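PDB 4B7H: catalase, which breaks hydrogen peroxide down to water and oxygen at a haem iron, and is inhibited by nitric oxide. Local coordinates for residues K231-W236 / I270-V275; E470-N475 / E500-R505. One frame throughout, in Å; residues are numbered along the deposited sequence.

Interaction 1. Residues K231-W236 / I270-V275; sequences KTRQGW and IWDVKV
R233 lays its guanidinium side-on against the carboxylate of D272, giving one nitrogen to each oxygen: NE to OD2 and NH2 to OD1, both at 2.9 Å. The two flat groups are turned 30° from each other; both oxygens lie close to the guanidinium plane and are met on their syn sides, NE standing farther out of the carboxylate plane than NH2. Over one face of the same guanidinium, toward its rim, sits CG2 of I270, 3.6 Å from R233 NE. A water adds a second grip on D272 OD2 and ties it to the carbonyl of K231. Here strand 223-232 of the catalase beta-barrel ends beside strand 270-279: K231 and D272 form an antiparallel hydrogen-bonded pair, T232 and W271 the non-hydrogen-bonded pair after it. Beyond the last bridge, Q234 bends back at chi2 (70°), and its amide clasps the backbone of I270. OE1 takes the N-H of I270 at 2.9 Å, nearly straight, while NE2 gives a longer bond of 3.2 Å to I270 O, which also accepts from R233 N on the opposite face of its plane. T232 crosses W271 obliquely, CB 3.5 Å from NE1, whose own hydrogen bond goes to Q206 O. OG1 of T232, anti to the backbone N (chi1 171°), accepts from the N-H groups of Q234 and G235, an ST motif that fixes the turn, and bonds R204 O as well.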
loop_
_atom_site.group_PDB
_atom_site.type_symbol
_atom_site.label_atom_id
_atom_site.label_comp_id
_atom_site.label_asym_id
_atom_site.label_seq_id
_atom_site.Cartn_x
_atom_site.Cartn_y
_atom_site.Cartn_z
ATOM N N LYS A 231 16.811 -2.621 35.976
ATOM C CA LYS A 231 17.906 -1.863 36.575
ATOM C C LYS A 231 19.239 -2.269 35.952
ATOM O O LYS A 231 19.671 -3.422 36.070
ATOM C CB LYS A 231 17.923 -2.035 38.102
ATOM C CG LYS A 231 16.589 -1.706 38.789
ATOM C CD LYS A 231 16.171 -0.253 38.610
ATOM C CE LYS A 231 17.108 0.700 39.344
ATOM N NZ LYS A 231 16.608 2.114 39.281
ATOM N N THR A 232 19.882 -1.324 35.273
ATOM C CA THR A 232 21.075 -1.652 34.508
ATOM C C THR A 232 22.248 -2.079 35.387
ATOM O O THR A 232 22.595 -1.402 36.353
ATOM C CB THR A 232 21.520 -0.492 33.604
ATOM O OG1 THR A 232 22.803 -0.812 33.058
ATOM C CG2 THR A 232 21.613 0.814 34.390
ATOM N N ARG A 233 22.855 -3.212 35.051
ATOM C CA ARG A 233 24.051 -3.646 35.756
ATOM C C ARG A 233 25.286 -2.878 35.313
ATOM O O ARG A 233 26.315 -2.894 35.999
ATOM C CB ARG A 233 24.275 -5.142 35.573
ATOM C CG ARG A 233 23.352 -5.977 36.409
ATOM C CD ARG A 233 23.952 -7.335 36.699
ATOM N NE ARG A 233 22.951 -8.212 37.283
ATOM C CZ ARG A 233 23.079 -9.529 37.391
ATOM N NH1 ARG A 233 24.181 -10.127 36.957
ATOM N NH2 ARG A 233 22.104 -10.241 37.932
ATOM N N GLN A 234 25.184 -2.213 34.166
ATOM C CA GLN A 234 26.278 -1.397 33.647
ATOM C C GLN A 234 26.304 -0.020 34.317
ATOM O O GLN A 234 27.344 0.650 34.340
ATOM C CB GLN A 234 26.155 -1.256 32.126
ATOM C CG GLN A 234 26.333 -2.574 31.362
ATOM C CD GLN A 234 25.189 -3.568 31.553
ATOM O OE1 GLN A 234 25.410 -4.706 31.976
ATOM N NE2 GLN A 234 23.965 -3.146 31.233
ATOM N N GLY A 235 25.157 0.380 34.865
ATOM C CA GLY A 235 25.004 1.647 35.565
ATOM C C GLY A 235 24.609 2.784 34.639
ATOM O O GLY A 235 24.996 2.785 33.467
ATOM N N TRP A 236 23.845 3.750 35.153
ATOM C CA TRP A 236 23.584 4.986 34.418
ATOM C C TRP A 236 24.913 5.675 34.131
ATOM O O TRP A 236 25.765 5.804 35.015
ATOM C CB TRP A 236 22.692 5.937 35.221
ATOM C CG TRP A 236 21.209 5.674 35.103
ATOM C CD1 TRP A 236 20.421 5.023 36.005
ATOM C CD2 TRP A 236 20.336 6.090 34.033
ATOM N NE1 TRP A 236 19.119 4.991 35.556
ATOM C CE2 TRP A 236 19.039 5.641 34.352
ATOM C CE3 TRP A 236 20.530 6.798 32.842
ATOM C CZ2 TRP A 236 17.936 5.879 33.526
ATOM C CZ3 TRP A 236 19.428 7.039 32.021
ATOM C CH2 TRP A 236 18.153 6.568 32.363
ATOM N N ILE A 270 23.460 -6.624 30.950
ATOM C CA ILE A 270 22.484 -7.276 31.808
ATOM C C ILE A 270 21.661 -6.223 32.543
ATOM O O ILE A 270 22.170 -5.150 32.885
ATOM C CB ILE A 270 23.196 -8.196 32.832
ATOM C CG1 ILE A 270 23.960 -9.307 32.110
ATOM C CG2 ILE A 270 22.211 -8.795 33.824
ATOM C CD1 ILE A 270 24.986 -9.995 32.976
ATOM N N TRP A 271 20.383 -6.520 32.754
ATOM C CA TRP A 271 19.516 -5.712 33.602
ATOM C C TRP A 271 18.844 -6.607 34.627
ATOM O O TRP A 271 18.390 -7.706 34.294
ATOM C CB TRP A 271 18.415 -5.047 32.777
ATOM C CG TRP A 271 18.855 -3.869 31.961
ATOM C CD1 TRP A 271 18.658 -2.548 32.258
ATOM C CD2 TRP A 271 19.568 -3.898 30.716
ATOM N NE1 TRP A 271 19.207 -1.752 31.274
ATOM C CE2 TRP A 271 19.762 -2.556 30.313
ATOM C CE3 TRP A 271 20.051 -4.926 29.897
ATOM C CZ2 TRP A 271 20.420 -2.216 29.129
ATOM C CZ3 TRP A 271 20.707 -4.588 28.716
ATOM C CH2 TRP A 271 20.884 -3.242 28.342
ATOM N N ASP A 272 18.768 -6.138 35.867
ATOM C CA ASP A 272 17.980 -6.839 36.875
ATOM C C ASP A 272 16.507 -6.440 36.774
ATOM O O ASP A 272 16.176 -5.256 36.744
ATOM C CB ASP A 272 18.541 -6.577 38.269
ATOM C CG ASP A 272 19.873 -7.257 38.480
ATOM O OD1 ASP A 272 19.881 -8.502 38.608
ATOM O OD2 ASP A 272 20.908 -6.558 38.493
ATOM N N VAL A 273 15.635 -7.443 36.690
ATOM C CA VAL A 273 14.192 -7.229 36.556
ATOM C C VAL A 273 13.543 -7.167 37.932
ATOM O O VAL A 273 13.632 -8.117 38.709
ATOM C CB VAL A 273 13.531 -8.358 35.739
ATOM C CG1 VAL A 273 12.027 -8.136 35.640
ATOM C CG2 VAL A 273 14.152 -8.448 34.348
ATOM N N LYS A 274 12.904 -6.043 38.233
ATOM C CA LYS A 274 12.259 -5.847 39.526
ATOM C C LYS A 274 10.867 -5.262 39.319
ATOM O O LYS A 274 10.568 -4.709 38.255
ATOM C CB LYS A 274 13.100 -4.920 40.420
ATOM C CG LYS A 274 14.574 -5.305 40.521
ATOM C CD LYS A 274 15.328 -4.436 41.523
ATOM C CE LYS A 274 16.811 -4.797 41.558
ATOM N NZ LYS A 274 17.028 -6.189 42.035
ATOM N N VAL A 275 10.011 -5.404 40.323
ATOM C CA VAL A 275 8.695 -4.788 40.289
ATOM C C VAL A 275 8.390 -4.048 41.579
ATOM O O VAL A 275 8.901 -4.393 42.643
ATOM C CB VAL A 275 7.569 -5.821 40.048
ATOM C CG1 VAL A 275 7.564 -6.267 38.588
ATOM C CG2 VAL A 275 7.700 -7.020 41.000
HETATM O O HOH W 1 21.238 -3.934 38.444
#

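Interaction 2. Residues E470-N475 / E500-R505; sequences ERLADN and ENLGAR
The short axes of 470-475 and 500-505 cross at -48° and approach to 9.5 Å; the nearest CA atoms are those of A473 and R505, 6.1 Å apart. The methyl of A473 points at the other helix and rests on the aliphatic base of R505, CB to CG 3.6 Å, while the arginine chain goes on to E470. CG of R505 stands anti to its backbone N (chi1 -171°) and the chain bends at chi2, after which the guanidinium meets E470, a turn before A473. The grip is side-on. NE gives a nearly straight bond to OE1 at 3.1 Å, using the syn lone pair of that oxygen, and NH2 reaches OE2 at 2.9 Å, on its syn side but somewhat out of the carboxylate plane. A weak, bent bond from NE to OE2 accompanies them. The carboxylate lies at the edge of the guanidinium, the two planes 35° apart, so the pair is twisted rather than coplanar. R505 NH1 is salt-bridged to E508 as well, so the guanidinium has two acidic partners.

Next to the salt bridge the contact turns apolar. L472 and L502 cross at about a right angle and meet through their methyls, CD2 to CD2 at 3.9 Å, while CD1 of L502 also approaches A473 CB at 4.1 Å. Y460 of helix 454-463 touches both leucines, and L472 further packs on T191 and M194 of helix 187-194. A473 also touches V506 and L509 farther along helix 500-514, and D474 is bridged to K513 farther down it, so this C-terminal helical region of the catalase sits against helix 187-194, the helix that comes before strand 223-232 in the chain.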
loop_
_atom_site.group_PDB
_atom_site.type_symbol
_atom_site.label_atom_id
_atom_site.label_comp_id
_atom_site.label_asym_id
_atom_site.label_seq_id
_atom_site.Cartn_x
_atom_site.Cartn_y
_atom_site.Cartn_z
ATOM N N GLU A 470 22.329 22.042 39.023
ATOM C CA GLU A 470 22.907 23.100 38.203
ATOM C C GLU A 470 22.909 22.723 36.721
ATOM O O GLU A 470 22.515 23.529 35.874
ATOM C CB GLU A 470 24.320 23.454 38.678
ATOM C CG GLU A 470 25.050 24.476 37.804
ATOM C CD GLU A 470 24.464 25.880 37.868
ATOM O OE1 GLU A 470 23.643 26.171 38.774
ATOM O OE2 GLU A 470 24.838 26.712 37.010
ATOM N N ARG A 471 23.340 21.503 36.405
ATOM C CA ARG A 471 23.312 21.054 35.010
ATOM C C ARG A 471 21.896 21.078 34.431
ATOM O O ARG A 471 21.705 21.432 33.267
ATOM C CB ARG A 471 23.946 19.669 34.849
ATOM C CG ARG A 471 25.450 19.665 35.086
ATOM C CD ARG A 471 26.090 18.343 34.683
ATOM N NE ARG A 471 25.614 17.236 35.502
ATOM C CZ ARG A 471 26.107 16.913 36.694
ATOM N NH1 ARG A 471 27.092 17.630 37.228
ATOM N NH2 ARG A 471 25.604 15.880 37.356
ATOM N N LEU A 472 20.908 20.720 35.251
ATOM C CA LEU A 472 19.505 20.785 34.840
ATOM C C LEU A 472 19.138 22.191 34.363
ATOM O O LEU A 472 18.581 22.358 33.276
ATOM C CB LEU A 472 18.591 20.358 35.991
ATOM C CG LEU A 472 17.082 20.500 35.779
ATOM C CD1 LEU A 472 16.584 19.627 34.615
ATOM C CD2 LEU A 472 16.353 20.143 37.062
ATOM N N ALA A 473 19.455 23.202 35.167
ATOM C CA ALA A 473 19.151 24.583 34.792
ATOM C C ALA A 473 19.892 24.985 33.520
ATOM O O ALA A 473 19.345 25.690 32.662
ATOM C CB ALA A 473 19.493 25.535 35.937
ATOM N N ASP A 474 21.141 24.540 33.401
ATOM C CA ASP A 474 21.952 24.863 32.234
ATOM C C ASP A 474 21.368 24.206 30.988
ATOM O O ASP A 474 21.284 24.833 29.931
ATOM C CB ASP A 474 23.394 24.399 32.438
ATOM C CG ASP A 474 24.364 25.104 31.514
ATOM O OD1 ASP A 474 24.255 26.344 31.359
ATOM O OD2 ASP A 474 25.241 24.418 30.943
ATOM N N ASN A 475 20.958 22.945 31.116
ATOM C CA ASN A 475 20.374 22.220 29.989
ATOM C C ASN A 475 19.071 22.856 29.530
ATOM O O ASN A 475 18.833 23.014 28.329
ATOM C CB ASN A 475 20.113 20.763 30.359
ATOM C CG ASN A 475 21.385 19.987 30.640
ATOM O OD1 ASN A 475 22.483 20.383 30.238
ATOM N ND2 ASN A 475 21.239 18.869 31.337
ATOM N N GLU A 500 10.954 27.259 42.819
ATOM C CA GLU A 500 11.288 28.663 42.627
ATOM C C GLU A 500 12.787 28.889 42.451
ATOM O O GLU A 500 13.195 29.798 41.729
ATOM C CB GLU A 500 10.757 29.512 43.780
ATOM C CG GLU A 500 9.260 29.734 43.731
ATOM C CD GLU A 500 8.782 30.683 44.810
ATOM O OE1 GLU A 500 9.285 30.595 45.952
ATOM O OE2 GLU A 500 7.907 31.525 44.513
ATOM N N ASN A 501 13.610 28.074 43.103
ATOM C CA ASN A 501 15.054 28.227 42.951
ATOM C C ASN A 501 15.524 27.721 41.589
ATOM O O ASN A 501 16.369 28.337 40.946
ATOM C CB ASN A 501 15.799 27.549 44.101
ATOM C CG ASN A 501 15.500 28.190 45.427
ATOM O OD1 ASN A 501 15.630 29.405 45.583
ATOM N ND2 ASN A 501 15.060 27.386 46.385
ATOM N N LEU A 502 14.954 26.608 41.139
ATOM C CA LEU A 502 15.232 26.127 39.790
ATOM C C LEU A 502 14.799 27.170 38.755
ATOM O O LEU A 502 15.551 27.507 37.840
ATOM C CB LEU A 502 14.514 24.803 39.525
ATOM C CG LEU A 502 14.604 24.273 38.091
ATOM C CD1 LEU A 502 16.053 24.040 37.657
ATOM C CD2 LEU A 502 13.802 22.988 37.991
ATOM N N GLY A 503 13.588 27.695 38.914
ATOM C CA GLY A 503 13.081 28.689 37.986
ATOM C C GLY A 503 13.964 29.922 37.903
ATOM O O GLY A 503 14.203 30.460 36.819
ATOM N N ALA A 504 14.456 30.380 39.051
ATOM C CA ALA A 504 15.286 31.579 39.075
ATOM C C ALA A 504 16.594 31.311 38.339
ATOM O O ALA A 504 17.083 32.151 37.585
ATOM C CB ALA A 504 15.556 32.019 40.509
ATOM N N ARG A 505 17.154 30.124 38.542
ATOM C CA ARG A 505 18.429 29.795 37.916
ATOM C C ARG A 505 18.271 29.619 36.404
ATOM O O ARG A 505 19.135 30.036 35.631
ATOM C CB ARG A 505 19.035 28.548 38.562
ATOM C CG ARG A 505 20.463 28.240 38.121
ATOM C CD ARG A 505 21.422 29.365 38.484
ATOM N NE ARG A 505 22.797 29.036 38.113
ATOM C CZ ARG A 505 23.705 29.929 37.731
ATOM N NH1 ARG A 505 23.391 31.221 37.679
ATOM N NH2 ARG A 505 24.928 29.534 37.404
#

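In the fold
Reading from the N terminus, strand 223-232 leaves its last residues at interaction 1, and the chain then makes helices 241-250 and 254-264 before strand 270-279 returns to close that loop of 33 residues. Strand 305-314 pairs next to 270-279. Much later, helix 466-479 opens interaction 2, and helix 487-498 makes up half of the 24 residues before helix 500-514 closes it. The two loops follow in series, neither nested nor crossed. Their centres lie 29 Å apart and their nearest atoms about 10 Å, without touching. Interaction 1 ties two barrel strands; interaction 2 joins C-terminal helices. The bound NADPH lies about 4 Å from the side chain of K231 and about 8 Å from that of L472.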